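Local coordinates for C-type lectin domain family 4, member a4 (Mus musculus, PDB 3VYK), which binds N-glycans carrying a bisecting N-acetylglucosamine through its calcium-dependent C-type lectin domain and probably acts as an inhibitory pattern-recognition receptor of dendritic cells, at residues Leu39-Ser44 with Trp75-Pro80; Cys100-His105 with Asn113-Lys118. One frame throughout, in Å; residues are numbered along the deposited sequence.

Interaction 1. Residues Leu39-Ser44 with Trp75-Pro80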
ATOM      1  N   LEU A  39       3.271   3.922  -5.497  1.00 16.34           N
ATOM      2  CA  LEU A  39       2.781   3.154  -4.356  1.00 15.88           C
ATOM      3  C   LEU A  39       1.779   2.101  -4.827  1.00 15.05           C
ATOM      4  O   LEU A  39       0.992   2.337  -5.755  1.00 15.44           O
ATOM      5  CB  LEU A  39       2.184   4.067  -3.276  1.00 15.90           C
ATOM      6  CG  LEU A  39       3.230   4.840  -2.458  1.00 16.09           C
ATOM      7  CD1 LEU A  39       2.541   5.931  -1.656  1.00 16.61           C
ATOM      8  CD2 LEU A  39       4.018   3.930  -1.535  1.00 16.53           C
ATOM      9  N   VAL A  40       1.835   0.937  -4.192  1.00 14.60           N
ATOM     10  CA  VAL A  40       1.126  -0.242  -4.693  1.00 13.94           C
ATOM     11  C   VAL A  40      -0.393  -0.074  -4.798  1.00 13.49           C
ATOM     12  O   VAL A  40      -1.039   0.517  -3.936  1.00 13.28           O
ATOM     13  CB  VAL A  40       1.518  -1.494  -3.881  1.00 14.17           C
ATOM     14  CG1 VAL A  40       0.980  -1.432  -2.458  1.00 14.14           C
ATOM     15  CG2 VAL A  40       1.090  -2.763  -4.596  1.00 15.42           C
ATOM     16  N   VAL A  41      -0.939  -0.597  -5.888  1.00 13.63           N
ATOM     17  CA  VAL A  41      -2.366  -0.595  -6.148  1.00 13.71           C
ATOM     18  C   VAL A  41      -2.803  -2.056  -6.164  1.00 13.71           C
ATOM     19  O   VAL A  41      -2.273  -2.846  -6.938  1.00 15.30           O
ATOM     20  CB  VAL A  41      -2.656   0.099  -7.503  1.00 13.76           C
ATOM     21  CG1 VAL A  41      -4.083  -0.153  -7.957  1.00 13.86           C
ATOM     22  CG2 VAL A  41      -2.373   1.600  -7.398  1.00 14.13           C
ATOM     23  N   ILE A  42      -3.741  -2.416  -5.290  1.00 13.17           N
ATOM     24  CA  ILE A  42      -4.035  -3.827  -5.011  0.75 13.22           C
ATOM     25  C   ILE A  42      -5.408  -4.193  -5.566  1.00 13.98           C
ATOM     26  O   ILE A  42      -6.422  -3.630  -5.147  1.00 15.14           O
ATOM     27  CB  ILE A  42      -3.968  -4.081  -3.494  0.75 12.51           C
ATOM     28  CG1 ILE A  42      -2.576  -3.724  -2.964  0.75 12.32           C
ATOM     29  CG2 ILE A  42      -4.287  -5.541  -3.173  0.75 12.69           C
ATOM     30  CD1 ILE A  42      -2.483  -3.693  -1.451  0.75 12.31           C
ATOM     31  N   HIS A  43      -5.439  -5.140  -6.508  1.00 15.01           N
ATOM     32  CA  HIS A  43      -6.693  -5.465  -7.195  1.00 16.09           C
ATOM     33  C   HIS A  43      -7.261  -6.837  -6.957  1.00 15.45           C
ATOM     34  O   HIS A  43      -8.299  -7.176  -7.521  1.00 16.44           O
ATOM     35  CB  HIS A  43      -6.582  -5.177  -8.686  1.00 18.23           C
ATOM     36  CG  HIS A  43      -6.747  -3.719  -9.030  1.00 19.17           C
ATOM     37  ND1 HIS A  43      -7.871  -3.031  -8.749  1.00 20.06           N
ATOM     38  CD2 HIS A  43      -5.881  -2.823  -9.653  1.00 19.93           C
ATOM     39  CE1 HIS A  43      -7.728  -1.753  -9.168  1.00 19.93           C
ATOM     40  NE2 HIS A  43      -6.510  -1.628  -9.713  1.00 20.09           N
ATOM     41  N   SER A  44      -6.625  -7.617  -6.089  1.00 14.11           N
ATOM     42  CA  SER A  44      -7.100  -8.972  -5.775  1.00 13.18           C
ATOM     43  C   SER A  44      -6.522  -9.447  -4.465  1.00 12.48           C
ATOM     44  O   SER A  44      -5.505  -8.920  -3.985  1.00 11.95           O
ATOM     45  CB  SER A  44      -6.695  -9.958  -6.879  1.00 13.03           C
ATOM     46  OG  SER A  44      -5.276 -10.100  -6.940  1.00 13.98           O
ATOM     47  N   TRP A  75      -7.625   4.880  -6.015  1.00 14.26           N
ATOM     48  CA  TRP A  75      -6.251   4.471  -6.284  1.00 14.74           C
ATOM     49  C   TRP A  75      -5.514   5.550  -7.003  1.00 15.94           C
ATOM     50  O   TRP A  75      -6.098   6.265  -7.821  1.00 17.12           O
ATOM     51  CB  TRP A  75      -6.224   3.205  -7.147  1.00 14.12           C
ATOM     52  CG  TRP A  75      -6.752   1.987  -6.440  1.00 13.87           C
ATOM     53  CD1 TRP A  75      -7.924   1.281  -6.716  1.00 14.12           C
ATOM     54  CD2 TRP A  75      -6.154   1.306  -5.285  1.00 13.39           C
ATOM     55  NE1 TRP A  75      -8.071   0.227  -5.849  1.00 14.32           N
ATOM     56  CE2 TRP A  75      -7.038   0.190  -4.964  1.00 13.25           C
ATOM     57  CE3 TRP A  75      -4.998   1.496  -4.528  1.00 13.51           C
ATOM     58  CZ2 TRP A  75      -6.770  -0.681  -3.910  1.00 13.22           C
ATOM     59  CZ3 TRP A  75      -4.737   0.621  -3.471  1.00 13.65           C
ATOM     60  CH2 TRP A  75      -5.602  -0.441  -3.168  1.00 13.64           C
ATOM     61  N   ILE A  76      -4.222   5.660  -6.723  1.00 16.47           N
ATOM     62  CA  ILE A  76      -3.406   6.734  -7.303  1.00 18.48           C
ATOM     63  C   ILE A  76      -3.174   6.615  -8.809  1.00 19.29           C
ATOM     64  O   ILE A  76      -2.852   7.617  -9.458  1.00 20.86           O
ATOM     65  CB  ILE A  76      -2.065   6.913  -6.570  1.00 19.22           C
ATOM     66  CG1 ILE A  76      -1.221   5.628  -6.633  1.00 19.38           C
ATOM     67  CG2 ILE A  76      -2.325   7.421  -5.153  1.00 20.44           C
ATOM     68  CD1 ILE A  76       0.159   5.753  -6.018  1.00 20.88           C
ATOM     69  N   ASP A  77      -3.338   5.415  -9.367  1.00 19.31           N
ATOM     70  CA  ASP A  77      -3.196   5.242 -10.821  1.00 20.15           C
ATOM     71  C   ASP A  77      -4.526   5.381 -11.551  1.00 20.71           C
ATOM     72  O   ASP A  77      -4.618   5.087 -12.754  1.00 22.11           O
ATOM     73  CB  ASP A  77      -2.510   3.917 -11.163  1.00 20.01           C
ATOM     74  CG  ASP A  77      -3.362   2.701 -10.846  1.00 19.69           C
ATOM     75  OD1 ASP A  77      -4.458   2.827 -10.267  1.00 19.58           O
ATOM     76  OD2 ASP A  77      -2.918   1.590 -11.191  1.00 20.46           O
ATOM     77  N   GLN A  78      -5.544   5.831 -10.818  1.00 21.23           N
ATOM     78  CA  GLN A  78      -6.896   6.072 -11.331  1.00 22.50           C
ATOM     79  C   GLN A  78      -7.638   4.825 -11.814  1.00 21.95           C
ATOM     80  O   GLN A  78      -8.715   4.943 -12.411  1.00 23.38           O
ATOM     81  CB  GLN A  78      -6.901   7.165 -12.413  1.00 25.26           C
ATOM     82  CG  GLN A  78      -6.555   8.556 -11.899  1.00 28.34           C
ATOM     83  CD  GLN A  78      -6.255   9.514 -13.032  1.00 31.27           C
ATOM     84  OE1 GLN A  78      -5.187   9.456 -13.642  1.00 33.88           O
ATOM     85  NE2 GLN A  78      -7.199  10.401 -13.324  1.00 33.51           N
ATOM     86  N   THR A  79      -7.094   3.635 -11.540  1.00 20.83           N
ATOM     87  CA  THR A  79      -7.850   2.413 -11.813  0.75 19.62           C
ATOM     88  C   THR A  79      -9.000   2.299 -10.809  1.00 19.81           C
ATOM     89  O   THR A  79      -8.891   2.796  -9.691  1.00 18.49           O
ATOM     90  CB  THR A  79      -6.979   1.140 -11.812  1.00 19.92           C
ATOM     91  OG1 THR A  79      -6.331   0.993 -10.542  1.00 19.45           O
ATOM     92  CG2 THR A  79      -5.926   1.206 -12.917  1.00 20.38           C
ATOM     93  N   PRO A  80     -10.118   1.672 -11.210  1.00 20.14           N
ATOM     94  CA  PRO A  80     -11.300   1.712 -10.350  1.00 19.75           C
ATOM     95  C   PRO A  80     -11.106   1.008  -9.009  1.00 19.30           C
ATOM     96  O   PRO A  80     -10.455  -0.047  -8.938  1.00 19.41           O
ATOM     97  CB  PRO A  80     -12.376   0.999 -11.188  1.00 20.76           C
ATOM     98  CG  PRO A  80     -11.881   1.063 -12.592  1.00 22.00           C
ATOM     99  CD  PRO A  80     -10.391   1.003 -12.496  1.00 20.98           C
TER
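Val41 and the Ile42 backbone lie on one face of the Trp75 indole: Val41 CG1 makes a CH-pi contact 3.9 Å from the centroid of the five-membered ring, and Ile42 N sits over the rim of the six-membered ring. Thr79 O and the carbonyl carbon of Pro80 border the indole edge. The His43 imidazole stands oblique to the Trp75 indole, their planes 59° apart. At its own edge His43 is met by Pro80 O and Thr79 OG1. His43 NE2 donates to Thr79 OG1 (2.8 Å, 149° at the hydrogen) exactly in the ring plane, which fixes the ring's rotation. Thr79 OG1 in turn donates to Asp77 OD1 at 2.6 Å, on the syn side of the carboxylate. That oxygen also accepts from Thr79 N, above the carboxylate plane, in an Asx turn. With CG1 anti to the backbone N (chi1 167°), Val41 turns that methyl to the indole, while CG2 faces Asp77 CG at 3.8 Å. Beyond, Ile76 CD1 reaches Leu39 CB at 3.8 Å, with Trp25 of helix 25-34 touching both residues. The Trp75-Gln78 type I turn and the overlapping Asx turn set Thr79 against the connection between strand 38-39 and helix 45-53, within the C-type lectin fold.

Interaction 2. Residues Cys100-His105 with Asn113-Lys118. With CA (calcium ion), chain C; NAG (2-acetamido-2-deoxy-beta-D-glucopyranose), chain B; MAN (alpha-D-mannopyranose), chain D; NAG (2-acetamido-2-deoxy-beta-D-glucopyranose), chain E.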
ATOM      1  N   CYS A 100      -4.960   8.467   4.295  1.00 13.02           N
ATOM      2  CA  CYS A 100      -4.040   7.531   3.658  1.00 13.01           C
ATOM      3  C   CYS A 100      -4.220   6.161   4.297  1.00 12.57           C
ATOM      4  O   CYS A 100      -4.931   6.025   5.294  1.00 12.51           O
ATOM      5  CB  CYS A 100      -2.600   8.020   3.793  1.00 13.53           C
ATOM      6  SG  CYS A 100      -2.229   9.425   2.711  1.00 14.79           S
ATOM      7  N   VAL A 101      -3.616   5.146   3.689  1.00 12.19           N
ATOM      8  CA  VAL A 101      -3.859   3.756   4.083  1.00 12.15           C
ATOM      9  C   VAL A 101      -2.552   2.986   4.186  1.00 11.76           C
ATOM     10  O   VAL A 101      -1.692   3.069   3.286  1.00 12.32           O
ATOM     11  CB  VAL A 101      -4.785   3.053   3.062  1.00 11.71           C
ATOM     12  CG1 VAL A 101      -5.068   1.600   3.466  1.00 12.40           C
ATOM     13  CG2 VAL A 101      -6.099   3.800   2.888  1.00 12.43           C
ATOM     14  N   ILE A 102      -2.415   2.235   5.284  1.00 11.61           N
ATOM     15  CA  ILE A 102      -1.329   1.278   5.416  1.00 12.02           C
ATOM     16  C   ILE A 102      -1.838  -0.149   5.514  1.00 12.19           C
ATOM     17  O   ILE A 102      -2.961  -0.399   5.958  1.00 11.78           O
ATOM     18  CB  ILE A 102      -0.412   1.543   6.650  1.00 12.13           C
ATOM     19  CG1 ILE A 102      -1.200   1.517   7.971  1.00 12.80           C
ATOM     20  CG2 ILE A 102       0.387   2.822   6.445  1.00 13.34           C
ATOM     21  CD1 ILE A 102      -0.326   1.596   9.215  1.00 12.89           C
ATOM     22  N   ILE A 103      -0.983  -1.069   5.085  1.00 12.50           N
ATOM     23  CA  ILE A 103      -1.081  -2.469   5.474  1.00 13.23           C
ATOM     24  C   ILE A 103      -0.325  -2.601   6.795  1.00 13.46           C
ATOM     25  O   ILE A 103       0.841  -2.216   6.898  1.00 14.47           O
ATOM     26  CB  ILE A 103      -0.442  -3.390   4.413  1.00 13.72           C
ATOM     27  CG1 ILE A 103      -1.196  -3.282   3.089  1.00 14.05           C
ATOM     28  CG2 ILE A 103      -0.412  -4.839   4.896  1.00 14.18           C
ATOM     29  CD1 ILE A 103      -0.564  -4.065   1.955  1.00 14.01           C
ATOM     30  N   ASN A 104      -0.989  -3.150   7.800  1.00 13.53           N
ATOM     31  CA  ASN A 104      -0.307  -3.520   9.048  1.00 14.47           C
ATOM     32  C   ASN A 104      -0.850  -4.822   9.622  1.00 15.01           C
ATOM     33  O   ASN A 104      -1.878  -5.354   9.166  1.00 13.95           O
ATOM     34  CB  ASN A 104      -0.291  -2.358  10.080  1.00 14.78           C
ATOM     35  CG  ASN A 104      -1.671  -2.002  10.617  1.00 14.95           C
ATOM     36  OD1 ASN A 104      -2.675  -2.567  10.223  1.00 15.68           O
ATOM     37  ND2 ASN A 104      -1.723  -1.029  11.535  1.00 15.35           N
ATOM     38  N   HIS A 105      -0.129  -5.351  10.606  1.00 15.95           N
ATOM     39  CA  HIS A 105      -0.441  -6.651  11.161  1.00 18.12           C
ATOM     40  C   HIS A 105      -0.979  -6.560  12.560  1.00 19.12           C
ATOM     41  O   HIS A 105      -0.468  -5.797  13.379  1.00 19.68           O
ATOM     42  CB  HIS A 105       0.800  -7.521  11.131  1.00 18.84           C
ATOM     43  CG  HIS A 105       0.525  -8.960  11.436  1.00 19.55           C
ATOM     44  ND1 HIS A 105       0.635  -9.473  12.684  1.00 21.25           N
ATOM     45  CD2 HIS A 105       0.111 -10.002  10.614  1.00 20.14           C
ATOM     46  CE1 HIS A 105       0.321 -10.781  12.655  1.00 21.28           C
ATOM     47  NE2 HIS A 105      -0.005 -11.105  11.391  1.00 21.45           N
ATOM     48  N   ASN A 113      -5.550  -0.203   7.228  1.00 11.85           N
ATOM     49  CA  ASN A 113      -6.003   0.767   8.234  1.00 11.36           C
ATOM     50  C   ASN A 113      -5.801   2.160   7.680  1.00 11.44           C
ATOM     51  O   ASN A 113      -4.742   2.460   7.144  1.00 11.43           O
ATOM     52  CB  ASN A 113      -5.208   0.589   9.532  1.00 11.92           C
ATOM     53  CG  ASN A 113      -5.495   1.676  10.558  1.00 12.01           C
ATOM     54  OD1 ASN A 113      -6.618   2.167  10.690  1.00 12.61           O
ATOM     55  ND2 ASN A 113      -4.455   2.031  11.321  1.00 13.19           N
ATOM     56  N   ASP A 114      -6.828   3.001   7.794  1.00 11.36           N
ATOM     57  CA  ASP A 114      -6.632   4.419   7.502  1.00 11.64           C
ATOM     58  C   ASP A 114      -5.822   5.079   8.613  1.00 11.62           C
ATOM     59  O   ASP A 114      -6.062   4.840   9.822  1.00 12.26           O
ATOM     60  CB  ASP A 114      -7.955   5.166   7.234  1.00 11.69           C
ATOM     61  CG  ASP A 114      -8.913   5.161   8.418  1.00 11.73           C
ATOM     62  OD1 ASP A 114      -8.868   4.218   9.252  1.00 11.89           O
ATOM     63  OD2 ASP A 114      -9.741   6.106   8.470  1.00 11.96           O
ATOM     64  N   ILE A 115      -4.845   5.873   8.154  1.00 11.74           N
ATOM     65  CA  ILE A 115      -3.949   6.636   9.035  1.00 12.38           C
ATOM     66  C   ILE A 115      -3.679   8.052   8.480  1.00 12.83           C
ATOM     67  O   ILE A 115      -3.977   8.351   7.322  1.00 12.96           O
ATOM     68  CB  ILE A 115      -2.593   5.913   9.264  1.00 12.30           C
ATOM     69  CG1 ILE A 115      -1.716   5.895   8.003  1.00 12.57           C
ATOM     70  CG2 ILE A 115      -2.809   4.508   9.827  1.00 12.37           C
ATOM     71  CD1 ILE A 115      -0.246   5.746   8.335  1.00 12.81           C
ATOM     72  N   PRO A 116      -3.093   8.936   9.315  1.00 13.03           N
ATOM     73  CA  PRO A 116      -2.728  10.237   8.783  1.00 13.17           C
ATOM     74  C   PRO A 116      -1.596  10.120   7.770  1.00 13.18           C
ATOM     75  O   PRO A 116      -0.622   9.389   7.991  1.00 13.43           O
ATOM     76  CB  PRO A 116      -2.277  11.003  10.038  1.00 12.96           C
ATOM     77  CG  PRO A 116      -2.937  10.289  11.171  1.00 13.30           C
ATOM     78  CD  PRO A 116      -2.812   8.854  10.757  1.00 13.33           C
ATOM     79  N   CYS A 117      -1.749  10.820   6.653  1.00 13.64           N
ATOM     80  CA  CYS A 117      -0.757  10.834   5.588  0.75 13.89           C
ATOM     81  C   CYS A 117       0.616  11.305   6.061  1.00 14.87           C
ATOM     82  O   CYS A 117       1.630  10.876   5.523  1.00 15.23           O
ATOM     83  CB  CYS A 117      -1.254  11.691   4.413  0.75 13.38           C
ATOM     84  SG  CYS A 117      -2.813  11.088   3.713  0.75 12.84           S
ATOM     85  N   LYS A 118       0.632  12.159   7.087  1.00 16.53           N
ATOM     86  CA  LYS A 118       1.886  12.726   7.566  1.00 18.11           C
ATOM     87  C   LYS A 118       2.680  11.758   8.443  1.00 18.03           C
ATOM     88  O   LYS A 118       3.862  11.982   8.689  1.00 19.16           O
ATOM     89  CB  LYS A 118       1.641  14.047   8.314  1.00 19.71           C
ATOM     90  CG  LYS A 118       0.829  13.908   9.591  1.00 21.87           C
ATOM     91  CD  LYS A 118       0.868  15.172  10.449  1.00 25.34           C
ATOM     92  CE  LYS A 118       0.172  16.346   9.777  1.00 27.14           C
ATOM     93  NZ  LYS A 118       0.034  17.488  10.721  1.00 30.08           N
TER
HETATM   94 CA    CA C1007      -7.793   4.115  11.315  1.00 13.53          CA
HETATM   95  C1  NAG B   3      -2.367   3.265  14.201  1.00 15.21           C
HETATM   96  C2  NAG B   3      -1.755   1.885  13.916  1.00 16.32           C
HETATM   97  C3  NAG B   3      -0.229   1.948  13.856  1.00 17.46           C
HETATM   98  C4  NAG B   3       0.231   3.093  12.952  1.00 17.41           C
HETATM   99  C5  NAG B   3      -0.481   4.406  13.301  1.00 16.36           C
HETATM  100  C6  NAG B   3      -0.187   5.516  12.301  1.00 16.13           C
HETATM  101  C7  NAG B   3      -3.256   0.104  14.680  1.00 17.19           C
HETATM  102  C8  NAG B   3      -3.722  -0.716  15.842  1.00 17.73           C
HETATM  103  N2  NAG B   3      -2.279   0.977  14.922  1.00 17.08           N
HETATM  104  O3  NAG B   3       0.260   0.724  13.339  1.00 19.66           O
HETATM  105  O4  NAG B   3       1.623   3.266  13.055  1.00 18.12           O
HETATM  106  O5  NAG B   3      -1.882   4.210  13.262  1.00 15.34           O
HETATM  107  O6  NAG B   3       0.995   6.220  12.615  1.00 17.15           O
HETATM  108  O7  NAG B   3      -3.777  -0.030  13.563  1.00 17.24           O
HETATM  109  C1  MAN D   2      -4.703   3.753  16.231  1.00 15.66           C
HETATM  110  C2  MAN D   2      -4.524   4.150  14.764  1.00 14.62           C
HETATM  111  C3  MAN D   2      -5.888   4.277  14.070  1.00 14.89           C
HETATM  112  C4  MAN D   2      -6.678   2.993  14.261  1.00 14.52           C
HETATM  113  C5  MAN D   2      -6.803   2.677  15.767  1.00 15.34           C
HETATM  114  C6  MAN D   2      -7.548   1.365  16.023  1.00 16.73           C
HETATM  115  O2  MAN D   2      -3.783   3.123  14.133  1.00 15.14           O
HETATM  116  O3  MAN D   2      -5.857   4.482  12.654  1.00 14.28           O
HETATM  117  O4  MAN D   2      -7.887   3.213  13.537  1.00 14.07           O
HETATM  118  O5  MAN D   2      -5.506   2.591  16.347  1.00 15.61           O
HETATM  119  O6  MAN D   2      -7.746   1.214  17.425  1.00 18.68           O
HETATM  120  C1  NAG E   6      -2.365   6.910  17.621  1.00 18.17           C
HETATM  121  C2  NAG E   6      -0.842   6.885  17.692  1.00 18.97           C
HETATM  122  C3  NAG E   6      -0.260   8.042  16.882  1.00 18.34           C
HETATM  123  C4  NAG E   6      -0.847   8.097  15.468  1.00 17.70           C
HETATM  124  C5  NAG E   6      -2.370   8.002  15.537  1.00 16.81           C
HETATM  125  C6  NAG E   6      -3.001   7.930  14.148  1.00 16.35           C
HETATM  126  C7  NAG E   6      -0.003   5.934  19.795  1.00 21.74           C
HETATM  127  C8  NAG E   6       0.405   6.237  21.210  1.00 22.88           C
HETATM  128  N2  NAG E   6      -0.404   6.989  19.080  1.00 20.77           N
HETATM  129  O3  NAG E   6       1.137   7.877  16.821  1.00 19.69           O
HETATM  130  O4  NAG E   6      -0.458   9.309  14.855  1.00 18.43           O
HETATM  131  O5  NAG E   6      -2.787   6.857  16.268  1.00 17.17           O
HETATM  132  O6  NAG E   6      -4.390   8.161  14.241  1.00 16.25           O
HETATM  133  O7  NAG E   6       0.037   4.773  19.379  1.00 23.44           O
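Cys100 and Cys117 are joined by a disulfide (chi3 99°) that closes one end of a tightly paired antiparallel hairpin. Four backbone hydrogen bonds join Cys100 to Ile115 and Ile102 to Asn113, and between these pairs the CA atoms of Val101 and Asp114 approach to 4.5 Å. Ile102 and Ile115 cross at about a right angle on the same face as the Cys100 side chain, Ile102 CG2 meeting Ile115 CD1 at 3.5 Å, with Phe62 of strand 61-67 against both. In the C-type lectin fold this hairpin supplies one side of the calcium-dependent carbohydrate site, the loop with Glu92, Asn94 and Glu98 the other. The calcium ion is bound by Asp114 through its backbone O and, at 2.3 Å, through OD1, and by the side chain of Asn113. Asp114 CG lies between its backbone N and carbonyl carbon (chi1 62°), which brings OD1 and O to the same ion, while OD2 is held by a salt bridge to Arg71 and by Gln95 N. O3 and O4 of the mannose occupy two further calcium positions, each at 2.4 Å. Asn104 ND2 donates two hydrogen bonds to the N-acetylglucosamine of chain B, to O7 at 3.1 Å and to O3 at 3.2 Å; Asp119, His121 and Glu98 also hydrogen-bond N-acetylglucosamine. The margin is looser: Pro116 CD touches C6 of the chain E N-acetylglucosamine at 3.5 Å, an apolar contact. From there the chain turns outward to exposed Lys118.

How the interactions relate
Interactions 1 and 2 follow one another along the chain, their centres about 15 Å apart, and meet in the core where Ile42 CD1 packs on Ile103 CD1 at 3.9 Å. Ile51 of helix 45-53 touches both of these isoleucines. Strand 61-67 also links the two: Ile63 touches Val40 and Ile42 of interaction 1 and Val101 of interaction 2. Their roles differ: 100-105 with 113-118 supplies part of the calcium and glycan site, completed at the metal by Glu92, Asn94 and Glu98, whereas 39-44 with 75-80 lies away from that site and joins the ends of strands 38-39 and 73-75 with the loops after them.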